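Local coordinates for erythrocyte membrane protein 1 (Plasmodium falciparum, PDB 6S8T) that binds ICAM-1 through the DBLbeta domain described here, part of a larger PfEMP1 protein, and probably serves more generally in host cell-surface receptor binding, at residues Ile47-Arg52 with Val128-Glu133; Lys136-Leu141 with Glu250-Ala255; Lys217-Ile222 with Gly237-Asn242. All coordinates share one frame; numbering follows the deposited sequence.

Contact 1: Ile47-Arg52 with Val128-Glu133; sequences IYKKNR and VSWVTE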
loop_
_atom_site.group_PDB
_atom_site.type_symbol
_atom_site.label_atom_id
_atom_site.label_comp_id
_atom_site.label_asym_id
_atom_site.label_seq_id
_atom_site.Cartn_x
_atom_site.Cartn_y
_atom_site.Cartn_z
ATOM N N ILE A 47 -26.823 -6.397 13.207
ATOM C CA ILE A 47 -26.954 -7.246 14.385
ATOM C C ILE A 47 -25.649 -8.008 14.568
ATOM O O ILE A 47 -25.156 -8.637 13.623
ATOM C CB ILE A 47 -28.145 -8.214 14.265
ATOM C CG1 ILE A 47 -29.456 -7.432 14.164
ATOM C CG2 ILE A 47 -28.172 -9.172 15.446
ATOM C CD1 ILE A 47 -30.698 -8.304 14.166
ATOM N N TYR A 48 -25.091 -7.946 15.776
ATOM C CA TYR A 48 -23.776 -8.505 16.065
ATOM C C TYR A 48 -23.888 -9.455 17.246
ATOM O O TYR A 48 -24.365 -9.061 18.316
ATOM C CB TYR A 48 -22.764 -7.391 16.355
ATOM C CG TYR A 48 -22.747 -6.301 15.301
ATOM C CD1 TYR A 48 -22.008 -6.448 14.133
ATOM C CD2 TYR A 48 -23.475 -5.128 15.473
ATOM C CE1 TYR A 48 -21.994 -5.457 13.165
ATOM C CE2 TYR A 48 -23.468 -4.132 14.510
ATOM C CZ TYR A 48 -22.725 -4.302 13.359
ATOM O OH TYR A 48 -22.711 -3.315 12.399
ATOM N N LYS A 49 -23.454 -10.702 17.048
ATOM C CA LYS A 49 -23.504 -11.738 18.081
ATOM C C LYS A 49 -24.924 -11.947 18.602
ATOM O O LYS A 49 -25.124 -12.318 19.763
ATOM C CB LYS A 49 -22.547 -11.419 19.233
ATOM C CG LYS A 49 -21.097 -11.305 18.804
ATOM C CD LYS A 49 -20.203 -10.860 19.946
ATOM C CE LYS A 49 -18.769 -10.678 19.464
ATOM N NZ LYS A 49 -17.867 -10.188 20.540
ATOM N N LYS A 50 -25.914 -11.703 17.740
ATOM C CA LYS A 50 -27.330 -11.888 18.054
ATOM C C LYS A 50 -27.738 -11.068 19.282
ATOM O O LYS A 50 -28.223 -11.592 20.287
ATOM C CB LYS A 50 -27.657 -13.374 18.237
ATOM C CG LYS A 50 -27.365 -14.218 17.005
ATOM C CD LYS A 50 -27.704 -15.682 17.236
ATOM C CE LYS A 50 -27.429 -16.510 15.990
ATOM N NZ LYS A 50 -27.687 -17.960 16.215
ATOM N N ASN A 51 -27.534 -9.756 19.177
ATOM C CA ASN A 51 -27.930 -8.799 20.205
ATOM C C ASN A 51 -29.047 -7.936 19.633
ATOM O O ASN A 51 -28.801 -7.077 18.777
ATOM C CB ASN A 51 -26.741 -7.947 20.651
ATOM C CG ASN A 51 -27.077 -7.042 21.821
ATOM O OD1 ASN A 51 -27.893 -7.388 22.673
ATOM N ND2 ASN A 51 -26.450 -5.872 21.864
ATOM N N ARG A 52 -30.274 -8.164 20.105
ATOM C CA ARG A 52 -31.454 -7.478 19.597
ATOM C C ARG A 52 -31.777 -6.203 20.370
ATOM O O ARG A 52 -32.900 -5.695 20.266
ATOM C CB ARG A 52 -32.658 -8.422 19.617
ATOM C CG ARG A 52 -32.479 -9.675 18.775
ATOM C CD ARG A 52 -33.683 -10.595 18.900
ATOM N NE ARG A 52 -33.547 -11.791 18.075
ATOM C CZ ARG A 52 -34.452 -12.763 18.014
ATOM N NH1 ARG A 52 -35.564 -12.682 18.731
ATOM N NH2 ARG A 52 -34.246 -13.816 17.235
ATOM N N VAL A 128 -20.165 -16.485 9.031
ATOM C CA VAL A 128 -21.004 -16.022 7.931
ATOM C C VAL A 128 -22.487 -16.153 8.244
ATOM O O VAL A 128 -23.311 -15.477 7.619
ATOM C CB VAL A 128 -20.655 -16.780 6.634
ATOM C CG1 VAL A 128 -19.212 -16.513 6.235
ATOM C CG2 VAL A 128 -20.904 -18.273 6.806
ATOM N N SER A 129 -22.855 -17.011 9.197
ATOM C CA SER A 129 -24.256 -17.103 9.596
ATOM C C SER A 129 -24.690 -15.855 10.353
ATOM O O SER A 129 -25.757 -15.292 10.083
ATOM C CB SER A 129 -24.485 -18.356 10.443
ATOM O OG SER A 129 -24.270 -19.531 9.682
ATOM N N TRP A 130 -23.868 -15.400 11.305
ATOM C CA TRP A 130 -24.222 -14.219 12.087
ATOM C C TRP A 130 -24.316 -12.975 11.214
ATOM O O TRP A 130 -25.061 -12.042 11.539
ATOM C CB TRP A 130 -23.204 -14.006 13.209
ATOM C CG TRP A 130 -23.316 -14.991 14.341
ATOM C CD1 TRP A 130 -24.297 -15.924 14.529
ATOM C CD2 TRP A 130 -22.409 -15.138 15.441
ATOM N NE1 TRP A 130 -24.058 -16.639 15.677
ATOM C CE2 TRP A 130 -22.904 -16.177 16.255
ATOM C CE3 TRP A 130 -21.226 -14.493 15.817
ATOM C CZ2 TRP A 130 -22.257 -16.585 17.420
ATOM C CZ3 TRP A 130 -20.586 -14.899 16.975
ATOM C CH2 TRP A 130 -21.103 -15.935 17.761
ATOM N N VAL A 131 -23.583 -12.945 10.103
ATOM C CA VAL A 131 -23.606 -11.777 9.231
ATOM C C VAL A 131 -24.858 -11.759 8.356
ATOM O O VAL A 131 -25.406 -10.686 8.077
ATOM C CB VAL A 131 -22.324 -11.735 8.382
ATOM C CG1 VAL A 131 -22.293 -10.492 7.505
ATOM C CG2 VAL A 131 -21.095 -11.789 9.275
ATOM N N THR A 132 -25.348 -12.926 7.929
ATOM C CA THR A 132 -26.367 -12.993 6.890
ATOM C C THR A 132 -27.712 -13.554 7.332
ATOM O O THR A 132 -28.704 -13.321 6.635
ATOM C CB THR A 132 -25.868 -13.841 5.710
ATOM O OG1 THR A 132 -25.585 -15.171 6.161
ATOM C CG2 THR A 132 -24.610 -13.235 5.107
ATOM N N GLU A 133 -27.781 -14.275 8.454
ATOM C CA GLU A 133 -29.004 -15.005 8.786
ATOM C C GLU A 133 -30.180 -14.071 9.042
ATOM O O GLU A 133 -31.334 -14.454 8.821
ATOM C CB GLU A 133 -28.771 -15.903 10.002
ATOM C CG GLU A 133 -29.824 -16.981 10.192
ATOM C CD GLU A 133 -29.785 -18.035 9.100
ATOM O OE1 GLU A 133 -28.700 -18.253 8.519
ATOM O OE2 GLU A 133 -30.840 -18.644 8.822
#

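Contact 2: Lys136-Leu141 with Glu250-Ala255; sequences KAIHSL and EDWWEA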
loop_
_atom_site.group_PDB
_atom_site.type_symbol
_atom_site.label_atom_id
_atom_site.label_comp_id
_atom_site.label_asym_id
_atom_site.label_seq_id
_atom_site.Cartn_x
_atom_site.Cartn_y
_atom_site.Cartn_z
ATOM N N LYS A 136 -29.639 -8.768 7.119
ATOM C CA LYS A 136 -29.066 -7.430 7.194
ATOM C C LYS A 136 -27.557 -7.467 6.975
ATOM O O LYS A 136 -26.792 -6.794 7.669
ATOM C CB LYS A 136 -29.406 -6.767 8.528
ATOM C CG LYS A 136 -30.898 -6.555 8.754
ATOM C CD LYS A 136 -31.160 -5.539 9.858
ATOM C CE LYS A 136 -31.779 -6.184 11.091
ATOM N NZ LYS A 136 -33.169 -6.666 10.842
ATOM N N ALA A 137 -27.112 -8.253 5.990
ATOM C CA ALA A 137 -25.686 -8.392 5.722
ATOM C C ALA A 137 -25.063 -7.110 5.193
ATOM O O ALA A 137 -23.848 -6.928 5.321
ATOM C CB ALA A 137 -25.441 -9.529 4.730
ATOM N N ILE A 138 -25.863 -6.225 4.597
ATOM C CA ILE A 138 -25.342 -4.945 4.126
ATOM C C ILE A 138 -24.817 -4.124 5.296
ATOM O O ILE A 138 -23.744 -3.511 5.215
ATOM C CB ILE A 138 -26.431 -4.190 3.341
ATOM C CG1 ILE A 138 -26.591 -4.799 1.951
ATOM C CG2 ILE A 138 -26.097 -2.715 3.224
ATOM C CD1 ILE A 138 -25.329 -4.730 1.137
ATOM N N HIS A 139 -25.550 -4.119 6.407
ATOM C CA HIS A 139 -25.198 -3.300 7.559
ATOM C C HIS A 139 -24.231 -3.993 8.509
ATOM O O HIS A 139 -23.389 -3.323 9.118
ATOM C CB HIS A 139 -26.467 -2.903 8.318
ATOM C CG HIS A 139 -27.521 -2.290 7.448
ATOM N ND1 HIS A 139 -27.463 -0.983 7.017
ATOM C CD2 HIS A 139 -28.657 -2.808 6.924
ATOM C CE1 HIS A 139 -28.521 -0.720 6.269
ATOM N NE2 HIS A 139 -29.260 -1.812 6.196
ATOM N N SER A 140 -24.331 -5.316 8.654
ATOM C CA SER A 140 -23.422 -6.029 9.545
ATOM C C SER A 140 -21.999 -6.052 9.000
ATOM O O SER A 140 -21.039 -6.035 9.780
ATOM C CB SER A 140 -23.924 -7.454 9.781
ATOM O OG SER A 140 -25.197 -7.452 10.406
ATOM N N LEU A 141 -21.837 -6.093 7.674
ATOM C CA LEU A 141 -20.496 -6.099 7.098
ATOM C C LEU A 141 -19.787 -4.772 7.332
ATOM O O LEU A 141 -18.579 -4.747 7.595
ATOM C CB LEU A 141 -20.560 -6.414 5.604
ATOM C CG LEU A 141 -19.219 -6.394 4.861
ATOM C CD1 LEU A 141 -18.272 -7.434 5.433
ATOM C CD2 LEU A 141 -19.415 -6.613 3.368
ATOM N N GLU A 250 -17.585 -3.810 -6.028
ATOM C CA GLU A 250 -17.155 -2.461 -6.384
ATOM C C GLU A 250 -18.201 -1.427 -5.983
ATOM O O GLU A 250 -17.860 -0.356 -5.465
ATOM C CB GLU A 250 -16.871 -2.369 -7.888
ATOM C CG GLU A 250 -15.576 -3.038 -8.343
ATOM C CD GLU A 250 -15.446 -3.131 -9.861
ATOM O OE1 GLU A 250 -16.428 -2.831 -10.577
ATOM O OE2 GLU A 250 -14.355 -3.511 -10.340
ATOM N N ASP A 251 -19.481 -1.734 -6.215
ATOM C CA ASP A 251 -20.544 -0.784 -5.900
ATOM C C ASP A 251 -20.718 -0.621 -4.392
ATOM O O ASP A 251 -20.929 0.497 -3.906
ATOM C CB ASP A 251 -21.851 -1.232 -6.551
ATOM C CG ASP A 251 -21.800 -1.180 -8.078
ATOM O OD1 ASP A 251 -20.776 -0.735 -8.635
ATOM O OD2 ASP A 251 -22.790 -1.588 -8.717
ATOM N N TRP A 252 -20.641 -1.722 -3.636
ATOM C CA TRP A 252 -20.726 -1.620 -2.180
ATOM C C TRP A 252 -19.613 -0.739 -1.627
ATOM O O TRP A 252 -19.838 0.050 -0.704
ATOM C CB TRP A 252 -20.674 -3.008 -1.538
ATOM C CG TRP A 252 -20.910 -2.993 -0.045
ATOM C CD1 TRP A 252 -22.102 -3.162 0.599
ATOM C CD2 TRP A 252 -19.928 -2.790 0.982
ATOM N NE1 TRP A 252 -21.923 -3.083 1.960
ATOM C CE2 TRP A 252 -20.597 -2.855 2.221
ATOM C CE3 TRP A 252 -18.548 -2.561 0.973
ATOM C CZ2 TRP A 252 -19.935 -2.698 3.438
ATOM C CZ3 TRP A 252 -17.891 -2.407 2.185
ATOM C CH2 TRP A 252 -18.585 -2.474 3.399
ATOM N N TRP A 253 -18.405 -0.853 -2.183
ATOM C CA TRP A 253 -17.317 0.007 -1.735
ATOM C C TRP A 253 -17.606 1.472 -2.049
ATOM O O TRP A 253 -17.390 2.343 -1.199
ATOM C CB TRP A 253 -15.994 -0.439 -2.365
ATOM C CG TRP A 253 -14.827 0.388 -1.919
ATOM C CD1 TRP A 253 -14.132 1.300 -2.666
ATOM C CD2 TRP A 253 -14.230 0.402 -0.614
ATOM N NE1 TRP A 253 -13.136 1.870 -1.908
ATOM C CE2 TRP A 253 -13.177 1.337 -0.646
ATOM C CE3 TRP A 253 -14.483 -0.290 0.576
ATOM C CZ2 TRP A 253 -12.375 1.598 0.465
ATOM C CZ3 TRP A 253 -13.686 -0.027 1.682
ATOM C CH2 TRP A 253 -12.645 0.907 1.616
ATOM N N GLU A 254 -18.116 1.758 -3.255
ATOM C CA GLU A 254 -18.438 3.137 -3.619
ATOM C C GLU A 254 -19.483 3.733 -2.686
ATOM O O GLU A 254 -19.437 4.928 -2.369
ATOM C CB GLU A 254 -18.937 3.203 -5.063
ATOM C CG GLU A 254 -17.847 3.037 -6.098
ATOM C CD GLU A 254 -16.772 4.091 -5.962
ATOM O OE1 GLU A 254 -17.118 5.295 -5.912
ATOM O OE2 GLU A 254 -15.581 3.712 -5.885
ATOM N N ALA A 255 -20.441 2.918 -2.249
ATOM C CA ALA A 255 -21.515 3.409 -1.397
ATOM C C ALA A 255 -21.048 3.698 0.025
ATOM O O ALA A 255 -21.630 4.557 0.697
ATOM C CB ALA A 255 -22.662 2.398 -1.371
#

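Contact 3: Lys217-Ile222 with Gly237-Asn242; sequences KIKEEI and GDEKNN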
loop_
_atom_site.group_PDB
_atom_site.type_symbol
_atom_site.label_atom_id
_atom_site.label_comp_id
_atom_site.label_asym_id
_atom_site.label_seq_id
_atom_site.Cartn_x
_atom_site.Cartn_y
_atom_site.Cartn_z
ATOM N N LYS A 217 -25.192 -13.719 -0.533
ATOM C CA LYS A 217 -26.439 -13.379 0.142
ATOM C C LYS A 217 -26.840 -11.936 -0.121
ATOM O O LYS A 217 -28.037 -11.625 -0.162
ATOM C CB LYS A 217 -26.309 -13.621 1.647
ATOM C CG LYS A 217 -26.579 -15.050 2.083
ATOM C CD LYS A 217 -28.030 -15.431 1.843
ATOM C CE LYS A 217 -28.371 -16.745 2.525
ATOM N NZ LYS A 217 -27.416 -17.824 2.153
ATOM N N ILE A 218 -25.864 -11.045 -0.292
ATOM C CA ILE A 218 -26.174 -9.646 -0.573
ATOM C C ILE A 218 -26.862 -9.512 -1.925
ATOM O O ILE A 218 -27.803 -8.723 -2.081
ATOM C CB ILE A 218 -24.894 -8.795 -0.493
ATOM C CG1 ILE A 218 -24.449 -8.641 0.964
ATOM C CG2 ILE A 218 -25.103 -7.441 -1.159
ATOM C CD1 ILE A 218 -23.179 -7.822 1.135
ATOM N N LYS A 219 -26.417 -10.287 -2.920
ATOM C CA LYS A 219 -27.042 -10.234 -4.239
ATOM C C LYS A 219 -28.516 -10.613 -4.164
ATOM O O LYS A 219 -29.348 -10.041 -4.876
ATOM C CB LYS A 219 -26.299 -11.150 -5.213
ATOM C CG LYS A 219 -26.884 -11.160 -6.617
ATOM C CD LYS A 219 -26.201 -12.179 -7.518
ATOM C CE LYS A 219 -26.883 -12.230 -8.882
ATOM N NZ LYS A 219 -26.305 -13.269 -9.781
ATOM N N GLU A 220 -28.860 -11.566 -3.297
ATOM C CA GLU A 220 -30.255 -11.931 -3.087
ATOM C C GLU A 220 -30.954 -11.004 -2.102
ATOM O O GLU A 220 -32.179 -10.853 -2.174
ATOM C CB GLU A 220 -30.349 -13.381 -2.600
ATOM C CG GLU A 220 -31.720 -14.020 -2.763
ATOM C CD GLU A 220 -32.046 -14.360 -4.209
ATOM O OE1 GLU A 220 -31.125 -14.321 -5.054
ATOM O OE2 GLU A 220 -33.224 -14.667 -4.499
ATOM N N GLU A 221 -30.204 -10.372 -1.195
ATOM C CA GLU A 221 -30.808 -9.466 -0.220
ATOM C C GLU A 221 -31.433 -8.256 -0.908
ATOM O O GLU A 221 -32.597 -7.917 -0.662
ATOM C CB GLU A 221 -29.758 -9.027 0.804
ATOM C CG GLU A 221 -30.256 -8.039 1.853
ATOM C CD GLU A 221 -29.169 -7.646 2.846
ATOM O OE1 GLU A 221 -28.104 -8.300 2.855
ATOM O OE2 GLU A 221 -29.373 -6.682 3.615
ATOM N N ILE A 222 -30.670 -7.591 -1.783
ATOM C CA ILE A 222 -31.190 -6.439 -2.518
ATOM C C ILE A 222 -32.006 -6.838 -3.734
ATOM O O ILE A 222 -32.564 -5.961 -4.407
ATOM C CB ILE A 222 -30.053 -5.503 -2.974
ATOM C CG1 ILE A 222 -29.204 -6.180 -4.051
ATOM C CG2 ILE A 222 -29.189 -5.099 -1.789
ATOM C CD1 ILE A 222 -28.106 -5.302 -4.600
ATOM N N GLY A 237 -25.421 -12.700 -13.541
ATOM C CA GLY A 237 -24.171 -13.331 -13.914
ATOM C C GLY A 237 -22.946 -12.798 -13.208
ATOM O O GLY A 237 -21.826 -13.058 -13.655
ATOM N N ASP A 238 -23.122 -12.064 -12.107
ATOM C CA ASP A 238 -21.980 -11.476 -11.415
ATOM C C ASP A 238 -21.123 -12.524 -10.714
ATOM O O ASP A 238 -19.950 -12.260 -10.436
ATOM C CB ASP A 238 -22.459 -10.429 -10.406
ATOM C CG ASP A 238 -21.395 -9.393 -10.081
ATOM O OD1 ASP A 238 -20.383 -9.316 -10.810
ATOM O OD2 ASP A 238 -21.571 -8.653 -9.088
ATOM N N GLU A 239 -21.675 -13.705 -10.424
ATOM C CA GLU A 239 -20.867 -14.763 -9.830
ATOM C C GLU A 239 -19.886 -15.371 -10.826
ATOM O O GLU A 239 -18.929 -16.031 -10.408
ATOM C CB GLU A 239 -21.766 -15.856 -9.244
ATOM C CG GLU A 239 -22.521 -16.686 -10.275
ATOM C CD GLU A 239 -23.776 -16.004 -10.790
ATOM O OE1 GLU A 239 -24.036 -14.844 -10.406
ATOM O OE2 GLU A 239 -24.507 -16.634 -11.582
ATOM N N LYS A 240 -20.097 -15.162 -12.128
ATOM C CA LYS A 240 -19.164 -15.653 -13.132
ATOM C C LYS A 240 -17.907 -14.800 -13.230
ATOM O O LYS A 240 -16.877 -15.291 -13.704
ATOM C CB LYS A 240 -19.831 -15.708 -14.508
ATOM C CG LYS A 240 -21.119 -16.511 -14.567
ATOM C CD LYS A 240 -21.616 -16.631 -16.004
ATOM C CE LYS A 240 -22.966 -17.325 -16.078
ATOM N NZ LYS A 240 -23.394 -17.561 -17.486
ATOM N N ASN A 241 -17.971 -13.541 -12.805
ATOM C CA ASN A 241 -16.822 -12.657 -12.892
ATOM C C ASN A 241 -15.686 -13.148 -12.001
ATOM O O ASN A 241 -15.885 -13.914 -11.055
ATOM C CB ASN A 241 -17.205 -11.232 -12.496
ATOM C CG ASN A 241 -17.941 -10.504 -13.594
ATOM O OD1 ASN A 241 -17.336 -10.056 -14.564
ATOM N ND2 ASN A 241 -19.253 -10.376 -13.446
ATOM N N ASN A 242 -14.482 -12.695 -12.323
ATOM C CA ASN A 242 -13.296 -12.960 -11.511
ATOM C C ASN A 242 -12.691 -11.628 -11.096
ATOM O O ASN A 242 -12.195 -10.882 -11.964
ATOM C CB ASN A 242 -12.277 -13.802 -12.278
ATOM C CG ASN A 242 -11.083 -14.189 -11.428
ATOM O OD1 ASN A 242 -11.142 -14.153 -10.198
ATOM N ND2 ASN A 242 -9.990 -14.563 -12.081
#

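Contact 1: Ile47-Arg52 with Val128-Glu133
Lys-49 and Lys-50 take two approaches to a single indole, that of Trp-130, joining the loop after helix 16-32 to the short helix 128-132 of the Duffy-binding domain. Lys-49 sets its CA over one face of the ring, 4.2 Å above the plane and displaced toward the rim, while its CG comes 4.1 Å from Trp-130 CZ3. The closer fit belongs to Lys-50. Its extended chain crosses the tryptophan at about a right angle and brings CE to 3.4 Å from Trp-130 NE1, with CD1 also touched. Both lysines adopt left-handed helical backbone angles (positive phi). The indole reaches them because its CG lies beside the backbone N (chi1 -73°).

The looser side is that of the lysine ends: Lys-49 runs away from the helix beyond CG, and Lys-50 is exposed. At the Ile-47 end two carbonyl oxygens, Ile-47 O and Trp-130 O, merely lie 4.0 Å apart. Lys-49 N is hydrogen-bonded to Asn-69 OD1, and Asn-69 also touches the Trp-130 side chain. With no hydrogen bond between the segments, the chemistry implies a surface contact carried by aliphatic parts of two lysines, the Lys-50 ammonium staying near the indole N-H without a bond to it.

Contact 2: Lys136-Leu141 with Glu250-Ala255
Leu-141 lays its CD2 methyl over the indole of Trp-252, a CH-pi contact in which the methyl is 4.2 Å from the centroid of the six-membered ring and 18° off the ring normal. The methyl is offset toward the rim, so CZ2 is among its nearest ring atoms, and Leu-141 CG reaches the same carbon. The leucine and the tryptophan lie at a slant to one another.

Ile-138, one turn earlier on the same helix, uses a different part of the ring. Its CD1 meets the edge of the pyrrole half, 3.6 Å from Trp-252 CD1, and the two side chains pass one another in opposite senses. CG1 stands beside the backbone N (chi1 -76°), and a further bend at chi2 (-60°) swings the terminal methyl to the ring edge. The same edge faces the backbone, where Ile-138 O lies in the ring plane 3.8 Å from Trp-252 NE1; this pair is not a hydrogen bond. Face and edge of one indole are thus held by two residues spaced three apart, a simple worked case of a large side chain set between neighbours on the facing helix. All three residues are buried, and the side-chain contact is almost wholly apolar, with Ile-138 O the one polar neighbour from the facing segment.

The contact joins the first turn of helix 137-163 to helix 246-268 within the largely helical Duffy-binding fold. Helix 202-221 borders the pair, with Phe-215 against Leu-141 and Ile-218 against Ile-138. Leu-39 and Ala-41, from the loop following helix 16-32, add further cover to Ile-138.

Contact 3: Lys217-Ile222 with Gly237-Asn242
Lys-219 and the exposed Glu-239 form the ionic link across this contact, a salt bridge with Lys-219 NZ 2.8 Å from Glu-239 OE1. The hydrogen bond within it is weak, so the pairing probably rests more on charge than on a well-directed bond. The lysine spans the gap by being straight: CG lies opposite the backbone N (chi1 180°) and every later torsion is extended, which carries the ammonium well clear of helix 202-221. In the glutamate CG lies between the backbone N and the carbonyl carbon (chi1 69°), and a bend at chi2 then brings OE1 to the lysine; the two side chains meet at about a right angle. Lys-219 NZ has a second, weak partner in Tyr-235 O, just ahead of Gly-237, so one ammonium group bonds to the loop at two points.

Backbone hydrogen bonding gives the loop its shape. Lys-240 N donates to Gly-237 O at 3.1 Å, closing a type I beta turn with Asp-238 and Glu-239 at its corners. Gly-237 itself has positive phi (73°), a value that glycine tolerates readily. The turn belongs to the long connection between helices 202-221 and 246-268 of the Duffy-binding fold, part of which is not modelled, and the salt bridge fastens the departing helix to the later part of that connection.

Side-chain hydrogen bonds to the buried Asp-238 come from the incoming helix. Its OD2 accepts from Leu-248 N and its OD1, more weakly, from Gln-247 N, both in the first turn of helix 246-268, where a carboxylate is probably favoured by the helix dipole. Asn-241 ND2 adds a weak bond to the same OD1.

Contact of non-polar kind is supplied from outside the loop: Leu-248 packs against Ile-218, Ile-222 and the aliphatic chain of Lys-219.

How the contacts relate
From the N terminus, the loop after helix 16-32 is met first, and contact 1 closes a long excursion, including the small strand pair, by bringing 47-52 against helix 128-132. The chain then enters helix 137-163 almost at once, so contact 2 opens only after contact 1 has closed. Its closing partner comes much later, on helix 246-268, and contact 3 is nested inside that span, tying the end of helix 202-221 to the loop that leads into 246-268. None of the three cross. Spatially they adjoin: Tyr-48 and Val-131 touch the start of helix 137-163, Ala-137 N meets Glu-221 OE1, and Thr-132 packs against Lys-217.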